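Local coordinates for Lmo0135 protein (Listeria monocytogenes EGD-e, PDB 5ISU), which probably binds peptides outside the cell as the substrate-binding component of an ABC transporter, at residues K215-G227 and K232-S246. Residues are numbered along the deposited sequence; the frame is centred on the assembly and turned at random.
Sequences KDQNAANLALQNG and KSIQPSDRNKVEKAS
K232 reaches from its strand to N221 on helix 217-225, at the centre of a helix–strand–helix unit in which helices 217-225 and 239-245 run nearly parallel, their axes 10.0 Å apart at 21°. The unit belongs to a family 5 solute-binding protein of the periplasmic-binding-protein type, and strand 231-233 between the two helices pairs antiparallel with strand 462-475. The lysine chain leaves its backbone with CG between N and the carbonyl carbon (chi1 66°), then bends at its last two torsions, bringing the ammonium beside the carbonyl of the following residue. There NZ donates to N221 OD1 at 2.9 Å and to the carbonyl oxygen of S233, so two oxygens grip a largely buried charge. N221 OD1 receives its donor 25° off the amide plane, the two side chains crossing at about a right angle. The aliphatic part of K232 is packed as well: CE lies 3.5 Å from A220 CB, and CD faces L224 CD2 at 4.0 Å. V242 covers one face of the N221 amide, its CG1 3.5 Å directly over N221 CG, while K232 NZ sits slightly to the other side of that plane. L224 CD2 extends toward I234 CD1 and V242 CB, and behind this apolar patch L224 and I234 both touch A473 while V242 rests on I250. Near the C-terminal ends of the helices, Q225 stretches out with CG anti to its backbone nitrogen, laying its amide alongside A245, with OE1 3.5 Å from A245 CB. At the opposite end a water joins the segments: it accepts from Q235 N and, weakly, from N221 ND2, and donates to D238 OD2 at 2.7 Å, while D238 OD1 forms a salt bridge with K241 NZ, 2.8 Å away and nearly in line with the C-O bond.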
# COMPACT_ATOMS: atom_id res chain seq x y z
N LYS A 215 4.64 9.69 -18.87
CA LYS A 215 3.34 10.02 -18.29
C LYS A 215 2.13 9.60 -19.16
O LYS A 215 1.26 8.86 -18.70
CB LYS A 215 3.33 11.53 -18.05
CG LYS A 215 2.20 12.10 -17.20
CD LYS A 215 2.50 13.57 -16.90
CE LYS A 215 1.45 14.21 -16.01
NZ LYS A 215 0.12 14.29 -16.68
N ASP A 216 2.09 10.07 -20.41
CA ASP A 216 0.98 9.74 -21.32
C ASP A 216 0.88 8.23 -21.60
O ASP A 216 1.80 7.64 -22.17
CB ASP A 216 1.11 10.55 -22.62
CG ASP A 216 -0.13 10.44 -23.51
OD1 ASP A 216 -0.28 9.42 -24.22
OD2 ASP A 216 -0.91 11.42 -23.55
N GLN A 217 -0.24 7.63 -21.20
CA GLN A 217 -0.44 6.18 -21.38
C GLN A 217 -0.59 5.73 -22.83
O GLN A 217 -0.13 4.65 -23.18
CB GLN A 217 -1.61 5.67 -20.52
CG GLN A 217 -1.31 5.74 -19.03
CD GLN A 217 -0.26 4.71 -18.60
OE1 GLN A 217 0.92 5.04 -18.42
NE2 GLN A 217 -0.68 3.45 -18.48
N ASN A 218 -1.23 6.54 -23.68
CA ASN A 218 -1.32 6.17 -25.11
C ASN A 218 0.10 6.09 -25.68
O ASN A 218 0.44 5.10 -26.34
CB ASN A 218 -2.21 7.12 -25.92
CG ASN A 218 -3.70 6.79 -25.81
OD1 ASN A 218 -4.08 5.69 -25.40
ND2 ASN A 218 -4.55 7.71 -26.22
N ALA A 219 0.93 7.07 -25.35
CA ALA A 219 2.32 7.08 -25.78
C ALA A 219 3.12 5.95 -25.13
O ALA A 219 3.96 5.31 -25.78
CB ALA A 219 2.96 8.42 -25.44
N ALA A 220 2.88 5.71 -23.85
CA ALA A 220 3.63 4.68 -23.14
C ALA A 220 3.32 3.29 -23.70
O ALA A 220 4.22 2.47 -23.86
CB ALA A 220 3.33 4.73 -21.65
N ASN A 221 2.04 3.04 -23.99
CA ASN A 221 1.61 1.74 -24.54
C ASN A 221 2.14 1.53 -25.95
O ASN A 221 2.47 0.40 -26.33
CB ASN A 221 0.08 1.60 -24.47
CG ASN A 221 -0.43 1.42 -23.03
OD1 ASN A 221 0.33 1.05 -22.13
ND2 ASN A 221 -1.72 1.66 -22.83
N LEU A 222 2.25 2.62 -26.71
CA LEU A 222 2.84 2.53 -28.03
C LEU A 222 4.36 2.19 -27.90
O LEU A 222 4.90 1.37 -28.66
CB LEU A 222 2.66 3.83 -28.80
CG LEU A 222 3.19 3.77 -30.21
CD1 LEU A 222 2.51 2.64 -30.98
CD2 LEU A 222 3.01 5.11 -30.90
N ALA A 223 5.03 2.81 -26.92
CA ALA A 223 6.45 2.54 -26.68
C ALA A 223 6.65 1.05 -26.35
O ALA A 223 7.62 0.42 -26.79
CB ALA A 223 7.01 3.43 -25.57
N LEU A 224 5.70 0.51 -25.61
CA LEU A 224 5.71 -0.89 -25.24
C LEU A 224 5.56 -1.78 -26.47
O LEU A 224 6.26 -2.77 -26.62
CB LEU A 224 4.58 -1.18 -24.23
CG LEU A 224 4.33 -2.66 -23.91
CD1 LEU A 224 5.53 -3.25 -23.19
CD2 LEU A 224 3.05 -2.79 -23.09
N GLN A 225 4.61 -1.43 -27.33
CA GLN A 225 4.37 -2.15 -28.57
C GLN A 225 5.61 -2.17 -29.47
O GLN A 225 5.94 -3.21 -30.06
CB GLN A 225 3.20 -1.51 -29.32
CG GLN A 225 2.96 -2.05 -30.72
CD GLN A 225 1.84 -1.31 -31.44
OE1 GLN A 225 0.95 -0.72 -30.82
NE2 GLN A 225 1.87 -1.36 -32.76
N ASN A 226 6.30 -1.02 -29.57
CA ASN A 226 7.51 -0.91 -30.41
C ASN A 226 8.81 -1.39 -29.74
O ASN A 226 9.89 -1.13 -30.26
CB ASN A 226 7.67 0.54 -30.89
CG ASN A 226 6.46 1.05 -31.66
OD1 ASN A 226 5.60 0.28 -32.08
ND2 ASN A 226 6.38 2.37 -31.82
N GLY A 227 8.73 -2.03 -28.58
CA GLY A 227 9.93 -2.52 -27.88
C GLY A 227 10.83 -1.48 -27.22
O GLY A 227 11.96 -1.80 -26.85
N LYS A 232 5.62 -2.62 -17.83
CA LYS A 232 4.91 -1.50 -17.21
C LYS A 232 3.56 -1.94 -16.70
O LYS A 232 3.04 -2.99 -17.07
CB LYS A 232 4.67 -0.37 -18.23
CG LYS A 232 3.71 -0.78 -19.35
CD LYS A 232 3.67 0.21 -20.51
CE LYS A 232 3.11 1.55 -20.11
NZ LYS A 232 1.69 1.49 -19.65
N SER A 233 2.98 -1.07 -15.88
CA SER A 233 1.63 -1.22 -15.39
C SER A 233 0.65 -0.74 -16.47
O SER A 233 0.93 0.21 -17.19
CB SER A 233 1.45 -0.38 -14.14
OG SER A 233 2.36 -0.81 -13.14
N ILE A 234 -0.50 -1.40 -16.54
CA ILE A 234 -1.54 -1.12 -17.51
C ILE A 234 -2.85 -0.82 -16.78
O ILE A 234 -3.13 -1.42 -15.75
CB ILE A 234 -1.79 -2.37 -18.42
CG1 ILE A 234 -0.49 -2.87 -19.04
CG2 ILE A 234 -2.82 -2.09 -19.50
CD1 ILE A 234 0.27 -1.83 -19.85
N GLN A 235 -3.63 0.13 -17.29
CA GLN A 235 -4.93 0.42 -16.72
C GLN A 235 -5.90 -0.60 -17.30
O GLN A 235 -5.72 -1.05 -18.45
CB GLN A 235 -5.36 1.85 -17.04
CG GLN A 235 -4.35 2.88 -16.55
CD GLN A 235 -4.06 2.70 -15.07
OE1 GLN A 235 -2.96 2.29 -14.69
NE2 GLN A 235 -5.07 2.91 -14.24
N PRO A 236 -6.90 -1.03 -16.51
CA PRO A 236 -7.87 -2.03 -16.98
C PRO A 236 -8.45 -1.76 -18.39
O PRO A 236 -8.54 -2.69 -19.20
CB PRO A 236 -8.96 -1.95 -15.93
CG PRO A 236 -8.24 -1.60 -14.68
CD PRO A 236 -7.08 -0.74 -15.08
N SER A 237 -8.82 -0.51 -18.65
CA SER A 237 -9.41 -0.10 -19.92
C SER A 237 -8.45 -0.24 -21.11
O SER A 237 -8.88 -0.30 -22.25
CB SER A 237 -9.95 1.35 -19.83
OG SER A 237 -8.92 2.28 -19.51
N ASP A 238 -7.14 -0.31 -20.84
CA ASP A 238 -6.17 -0.47 -21.91
C ASP A 238 -5.72 -1.91 -22.15
O ASP A 238 -5.03 -2.18 -23.13
CB ASP A 238 -4.93 0.41 -21.64
CG ASP A 238 -5.25 1.91 -21.69
OD1 ASP A 238 -6.07 2.33 -22.54
OD2 ASP A 238 -4.64 2.67 -20.89
N ARG A 239 -6.17 -2.84 -21.30
CA ARG A 239 -5.70 -4.23 -21.36
C ARG A 239 -5.95 -4.95 -22.69
O ARG A 239 -5.06 -5.63 -23.18
CB ARG A 239 -6.25 -5.00 -20.17
CG ARG A 239 -5.74 -6.42 -19.95
CD ARG A 239 -6.53 -7.48 -20.70
NE ARG A 239 -6.65 -8.67 -19.84
CZ ARG A 239 -5.86 -9.74 -19.87
NH1 ARG A 239 -4.87 -9.85 -20.73
NH2 ARG A 239 -6.08 -10.74 -19.03
N ASN A 240 -7.13 -4.80 -23.29
CA ASN A 240 -7.36 -5.44 -24.59
C ASN A 240 -6.54 -4.79 -25.73
O ASN A 240 -6.16 -5.48 -26.67
CB ASN A 240 -8.85 -5.49 -24.92
CG ASN A 240 -9.64 -6.43 -24.00
OD1 ASN A 240 -9.08 -7.31 -23.33
ND2 ASN A 240 -10.95 -6.25 -23.98
N LYS A 241 -6.24 -3.50 -25.61
CA LYS A 241 -5.44 -2.76 -26.60
C LYS A 241 -4.00 -3.27 -26.68
O LYS A 241 -3.50 -3.60 -27.75
CB LYS A 241 -5.34 -1.26 -26.25
CG LYS A 241 -6.65 -0.55 -26.03
CD LYS A 241 -6.46 0.88 -25.56
CE LYS A 241 -7.80 1.53 -25.24
NZ LYS A 241 -7.70 2.93 -24.73
N VAL A 242 -3.35 -3.35 -25.52
CA VAL A 242 -1.95 -3.73 -25.48
C VAL A 242 -1.71 -5.22 -25.71
O VAL A 242 -0.68 -5.59 -26.28
CB VAL A 242 -1.27 -3.27 -24.17
CG1 VAL A 242 -1.56 -1.79 -23.91
CG2 VAL A 242 -1.71 -4.11 -22.99
N GLU A 243 -2.66 -6.06 -25.27
CA GLU A 243 -2.51 -7.51 -25.43
C GLU A 243 -2.48 -7.94 -26.91
O GLU A 243 -1.72 -8.83 -27.28
CB GLU A 243 -3.60 -8.26 -24.65
CG GLU A 243 -3.37 -9.77 -24.59
CD GLU A 243 -4.34 -10.48 -23.65
OE1 GLU A 243 -5.52 -10.04 -23.54
OE2 GLU A 243 -3.92 -11.47 -23.00
N LYS A 244 -3.30 -7.31 -27.75
CA LYS A 244 -3.35 -7.64 -29.18
C LYS A 244 -2.39 -6.81 -30.05
O LYS A 244 -2.20 -7.13 -31.22
CB LYS A 244 -4.79 -7.52 -29.70
CG LYS A 244 -5.72 -8.59 -29.10
CD LYS A 244 -7.18 -8.44 -29.50
CE LYS A 244 -7.84 -7.23 -28.85
NZ LYS A 244 -9.29 -7.15 -29.18
N ALA A 245 -1.78 -5.77 -29.47
CA ALA A 245 -0.86 -4.89 -30.21
C ALA A 245 0.55 -5.48 -30.44
O ALA A 245 1.18 -5.17 -31.44
CB ALA A 245 -0.76 -3.52 -29.53
N SER A 246 1.05 -6.28 -29.50
CA SER A 246 2.38 -6.91 -29.64
C SER A 246 2.47 -8.17 -28.80
O SER A 246 1.49 -8.57 -28.16
CB SER A 246 3.51 -5.93 -29.27
OG SER A 246 3.53 -5.64 -27.88
O HOH W 1 -2.48 1.74 -19.50